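Long-range contact in histone-lysine N-methyltransferase family member SUVH9 (Arabidopsis thaliana, PDB 4NJ5), which acts in gene silencing and may bind methylated DNA and recruit RNA polymerase V to chromatin, while lacking histone methyltransferase activity of its own: residues A[83-88]-A[188-193]. Numbering follows the deposited sequence.
Sequences IFFFRF and SRVYVY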
ATOM      1  N   ILE A  83      -5.914  -3.727  -3.520  1.00 23.65           N
ATOM      2  CA  ILE A  83      -6.509  -3.535  -2.204  1.00 20.67           C
ATOM      3  C   ILE A  83      -6.925  -2.089  -1.979  1.00 21.21           C
ATOM      4  O   ILE A  83      -6.331  -1.160  -2.534  1.00 17.74           O
ATOM      5  CB  ILE A  83      -5.559  -3.959  -1.069  1.00 19.23           C
ATOM      6  CG1 ILE A  83      -4.229  -3.207  -1.181  1.00 19.26           C
ATOM      7  CG2 ILE A  83      -5.350  -5.466  -1.087  1.00 19.98           C
ATOM      8  CD1 ILE A  83      -3.306  -3.418   0.000  1.00 20.03           C
ATOM      9  N   PHE A  84      -7.953  -1.918  -1.154  1.00 17.69           N
ATOM     10  CA  PHE A  84      -8.497  -0.609  -0.825  1.00 17.44           C
ATOM     11  C   PHE A  84      -8.866  -0.593   0.653  1.00 21.93           C
ATOM     12  O   PHE A  84      -9.128  -1.641   1.241  1.00 20.37           O
ATOM     13  CB  PHE A  84      -9.720  -0.317  -1.696  1.00 17.18           C
ATOM     14  CG  PHE A  84      -9.438  -0.405  -3.166  1.00 19.19           C
ATOM     15  CD1 PHE A  84      -9.569  -1.608  -3.840  1.00 17.33           C
ATOM     16  CD2 PHE A  84      -9.017   0.709  -3.871  1.00 21.05           C
ATOM     17  CE1 PHE A  84      -9.291  -1.693  -5.190  1.00 21.36           C
ATOM     18  CE2 PHE A  84      -8.742   0.632  -5.222  1.00 18.34           C
ATOM     19  CZ  PHE A  84      -8.878  -0.572  -5.882  1.00 17.75           C
ATOM     20  N   PHE A  85      -8.891   0.592   1.256  1.00 24.17           N
ATOM     21  CA  PHE A  85      -9.091   0.688   2.702  1.00 24.08           C
ATOM     22  C   PHE A  85     -10.415   1.327   3.109  1.00 19.31           C
ATOM     23  O   PHE A  85     -10.793   1.290   4.276  1.00 20.20           O
ATOM     24  CB  PHE A  85      -7.931   1.443   3.344  1.00 21.23           C
ATOM     25  CG  PHE A  85      -6.595   0.822   3.080  1.00 21.40           C
ATOM     26  CD1 PHE A  85      -6.272  -0.408   3.628  1.00 21.98           C
ATOM     27  CD2 PHE A  85      -5.660   1.466   2.284  1.00 24.80           C
ATOM     28  CE1 PHE A  85      -5.039  -0.988   3.389  1.00 26.38           C
ATOM     29  CE2 PHE A  85      -4.422   0.895   2.042  1.00 26.25           C
ATOM     30  CZ  PHE A  85      -4.111  -0.335   2.595  1.00 28.10           C
ATOM     31  N   PHE A  86     -11.112   1.916   2.145  1.00 19.75           N
ATOM     32  CA  PHE A  86     -12.366   2.595   2.428  1.00 19.79           C
ATOM     33  C   PHE A  86     -13.396   2.307   1.347  1.00 25.70           C
ATOM     34  O   PHE A  86     -13.046   2.097   0.183  1.00 28.07           O
ATOM     35  CB  PHE A  86     -12.147   4.108   2.534  1.00 19.64           C
ATOM     36  CG  PHE A  86     -11.121   4.511   3.558  1.00 20.20           C
ATOM     37  CD1 PHE A  86      -9.816   4.786   3.179  1.00 19.80           C
ATOM     38  CD2 PHE A  86     -11.463   4.626   4.899  1.00 21.36           C
ATOM     39  CE1 PHE A  86      -8.869   5.164   4.114  1.00 20.45           C
ATOM     40  CE2 PHE A  86     -10.517   5.006   5.843  1.00 22.13           C
ATOM     41  CZ  PHE A  86      -9.219   5.275   5.448  1.00 21.64           C
ATOM     42  N   ARG A  87     -14.668   2.302   1.733  1.00 21.30           N
ATOM     43  CA  ARG A  87     -15.751   2.115   0.778  1.00 19.17           C
ATOM     44  C   ARG A  87     -15.765   3.202  -0.290  1.00 19.22           C
ATOM     45  O   ARG A  87     -15.926   2.919  -1.465  1.00 19.61           O
ATOM     46  CB  ARG A  87     -17.096   2.075   1.498  1.00 21.23           C
ATOM     47  CG  ARG A  87     -17.298   0.887   2.404  1.00 27.15           C
ATOM     48  CD  ARG A  87     -17.451  -0.385   1.608  1.00 35.98           C
ATOM     49  NE  ARG A  87     -18.722  -1.054   1.863  1.00 45.98           N
ATOM     50  CZ  ARG A  87     -19.773  -0.988   1.055  1.00 49.44           C
ATOM     51  NH1 ARG A  87     -20.894  -1.623   1.358  1.00 52.54           N
ATOM     52  NH2 ARG A  87     -19.693  -0.286  -0.061  1.00 48.34           N
ATOM     53  N   PHE A  88     -15.592   4.449   0.129  1.00 19.86           N
ATOM     54  CA  PHE A  88     -15.663   5.581  -0.791  1.00 23.16           C
ATOM     55  C   PHE A  88     -14.562   5.485  -1.841  1.00 27.54           C
ATOM     56  O   PHE A  88     -14.744   5.863  -3.006  1.00 28.23           O
ATOM     57  CB  PHE A  88     -15.532   6.887  -0.018  1.00 22.99           C
ATOM     58  CG  PHE A  88     -16.556   7.918  -0.388  1.00 28.33           C
ATOM     59  CD1 PHE A  88     -16.395   8.696  -1.521  1.00 25.63           C
ATOM     60  CD2 PHE A  88     -17.671   8.120   0.409  1.00 30.67           C
ATOM     61  CE1 PHE A  88     -17.333   9.658  -1.856  1.00 26.51           C
ATOM     62  CE2 PHE A  88     -18.605   9.078   0.079  1.00 33.61           C
ATOM     63  CZ  PHE A  88     -18.433   9.850  -1.056  1.00 31.18           C
ATOM     64  N   SER A 188      -9.602   0.219   9.579  1.00 26.15           N
ATOM     65  CA  SER A 188      -9.944  -0.996  10.313  1.00 24.15           C
ATOM     66  C   SER A 188     -10.219  -2.202   9.410  1.00 25.94           C
ATOM     67  O   SER A 188     -10.364  -3.322   9.898  1.00 28.46           O
ATOM     68  CB  SER A 188     -11.142  -0.740  11.232  1.00 20.98           C
ATOM     69  OG  SER A 188     -12.241  -0.208  10.505  1.00 26.65           O
ATOM     70  N   ARG A 189     -10.287  -1.982   8.098  1.00 20.05           N
ATOM     71  CA  ARG A 189     -10.573  -3.082   7.178  1.00 20.21           C
ATOM     72  C   ARG A 189      -9.858  -2.953   5.834  1.00 20.03           C
ATOM     73  O   ARG A 189      -9.347  -1.891   5.485  1.00 25.21           O
ATOM     74  CB  ARG A 189     -12.085  -3.224   6.953  1.00 28.19           C
ATOM     75  CG  ARG A 189     -12.631  -2.450   5.753  1.00 33.25           C
ATOM     76  CD  ARG A 189     -12.464  -0.944   5.906  1.00 31.53           C
ATOM     77  NE  ARG A 189     -13.365  -0.380   6.904  1.00 27.44           N
ATOM     78  CZ  ARG A 189     -13.427   0.913   7.204  1.00 27.10           C
ATOM     79  NH1 ARG A 189     -12.635   1.779   6.583  1.00 21.63           N
ATOM     80  NH2 ARG A 189     -14.283   1.340   8.123  1.00 31.11           N
ATOM     81  N   VAL A 190      -9.845  -4.046   5.081  1.00 17.35           N
ATOM     82  CA  VAL A 190      -9.267  -4.072   3.747  1.00 17.15           C
ATOM     83  C   VAL A 190     -10.313  -4.534   2.728  1.00 18.27           C
ATOM     84  O   VAL A 190     -10.993  -5.542   2.941  1.00 19.40           O
ATOM     85  CB  VAL A 190      -8.035  -5.010   3.693  1.00 21.36           C
ATOM     86  CG1 VAL A 190      -7.637  -5.305   2.256  1.00 21.77           C
ATOM     87  CG2 VAL A 190      -6.869  -4.405   4.464  1.00 18.71           C
ATOM     88  N   TYR A 191     -10.453  -3.784   1.636  1.00 19.31           N
ATOM     89  CA  TYR A 191     -11.302  -4.204   0.521  1.00 17.46           C
ATOM     90  C   TYR A 191     -10.439  -4.673  -0.637  1.00 19.27           C
ATOM     91  O   TYR A 191      -9.551  -3.953  -1.093  1.00 23.56           O
ATOM     92  CB  TYR A 191     -12.239  -3.076   0.067  1.00 17.95           C
ATOM     93  CG  TYR A 191     -13.199  -2.651   1.145  1.00 17.56           C
ATOM     94  CD1 TYR A 191     -14.204  -3.504   1.577  1.00 16.59           C
ATOM     95  CD2 TYR A 191     -13.087  -1.408   1.751  1.00 20.53           C
ATOM     96  CE1 TYR A 191     -15.074  -3.130   2.578  1.00 18.56           C
ATOM     97  CE2 TYR A 191     -13.954  -1.023   2.750  1.00 22.90           C
ATOM     98  CZ  TYR A 191     -14.943  -1.890   3.164  1.00 23.91           C
ATOM     99  OH  TYR A 191     -15.810  -1.510   4.162  1.00 30.48           O
ATOM    100  N   VAL A 192     -10.696  -5.889  -1.106  1.00 16.72           N
ATOM    101  CA  VAL A 192      -9.912  -6.447  -2.195  1.00 17.54           C
ATOM    102  C   VAL A 192     -10.801  -6.848  -3.369  1.00 17.65           C
ATOM    103  O   VAL A 192     -11.867  -7.433  -3.191  1.00 17.34           O
ATOM    104  CB  VAL A 192      -9.037  -7.635  -1.721  1.00 18.44           C
ATOM    105  CG1 VAL A 192      -9.898  -8.766  -1.177  1.00 18.49           C
ATOM    106  CG2 VAL A 192      -8.140  -8.121  -2.852  1.00 19.56           C
ATOM    107  N   TYR A 193     -10.366  -6.501  -4.573  1.00 20.73           N
ATOM    108  CA  TYR A 193     -11.111  -6.836  -5.775  1.00 19.12           C
ATOM    109  C   TYR A 193     -10.805  -8.273  -6.192  1.00 19.77           C
ATOM    110  O   TYR A 193      -9.650  -8.626  -6.403  1.00 20.73           O
ATOM    111  CB  TYR A 193     -10.762  -5.846  -6.883  1.00 19.24           C
ATOM    112  CG  TYR A 193     -11.362  -6.171  -8.227  1.00 24.77           C
ATOM    113  CD1 TYR A 193     -12.735  -6.303  -8.385  1.00 24.95           C
ATOM    114  CD2 TYR A 193     -10.554  -6.321  -9.349  1.00 21.89           C
ATOM    115  CE1 TYR A 193     -13.288  -6.592  -9.619  1.00 26.42           C
ATOM    116  CE2 TYR A 193     -11.097  -6.609 -10.587  1.00 23.58           C
ATOM    117  CZ  TYR A 193     -12.463  -6.742 -10.716  1.00 22.26           C
ATOM    118  OH  TYR A 193     -13.005  -7.031 -11.943  1.00 23.54           O
TER
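F84 and Y191 form the hydrogen-bonded pair of a short antiparallel ladder in the SRA domain, where the two-residue strand 83-84 lies against the start of the long strand 190-206. Two backbone bonds define the pair: F84 N donates to Y191 O, and Y191 N donates back to F84 O. I83 and V192 make the neighbouring non-hydrogen-bonded pair, their CA atoms 4.5 Å apart. On the other edge of strand 190-206, V190 and V192 bond through their backbones to strand 174-180.

Beyond F84 the chain leaves the ladder, and a side chain takes over the polar contact. R189 NH1 reaches F85 O at 3.0 Å, with the acceptor only 5° out of the guanidinium plane and the donor in the carbonyl plane. The same carbonyl oxygen accepts from S187 OG, while R189 NH2 forms a salt bridge with D48, so R189 bridges helix 46-60 and the F85 carbonyl.

Apolar contacts divide between the sheet faces. On the I83 side, I83 CG2 meets V190 CG1 at 4.1 Å, and the other valine branch, CG2, lies at the edge of the F85 ring, 4.0 Å from CE1. On the F84 side, a chi1 of -62° sets Y191 CG anti to its carbonyl carbon, beside the backbone N. The Y191 ring packs against the backbone bend at 85-87, with CE2 3.7 Å from F86 C. An alanine in place of Y191 removes the ring and its hydroxyl, and would probably open a gap beside this bend and the R87 methylenes. R87, whose guanidinium bonds to the carbonyls of H98 and S101, crosses the phenol at about a right angle, its CD 3.3 Å from Y191 CZ.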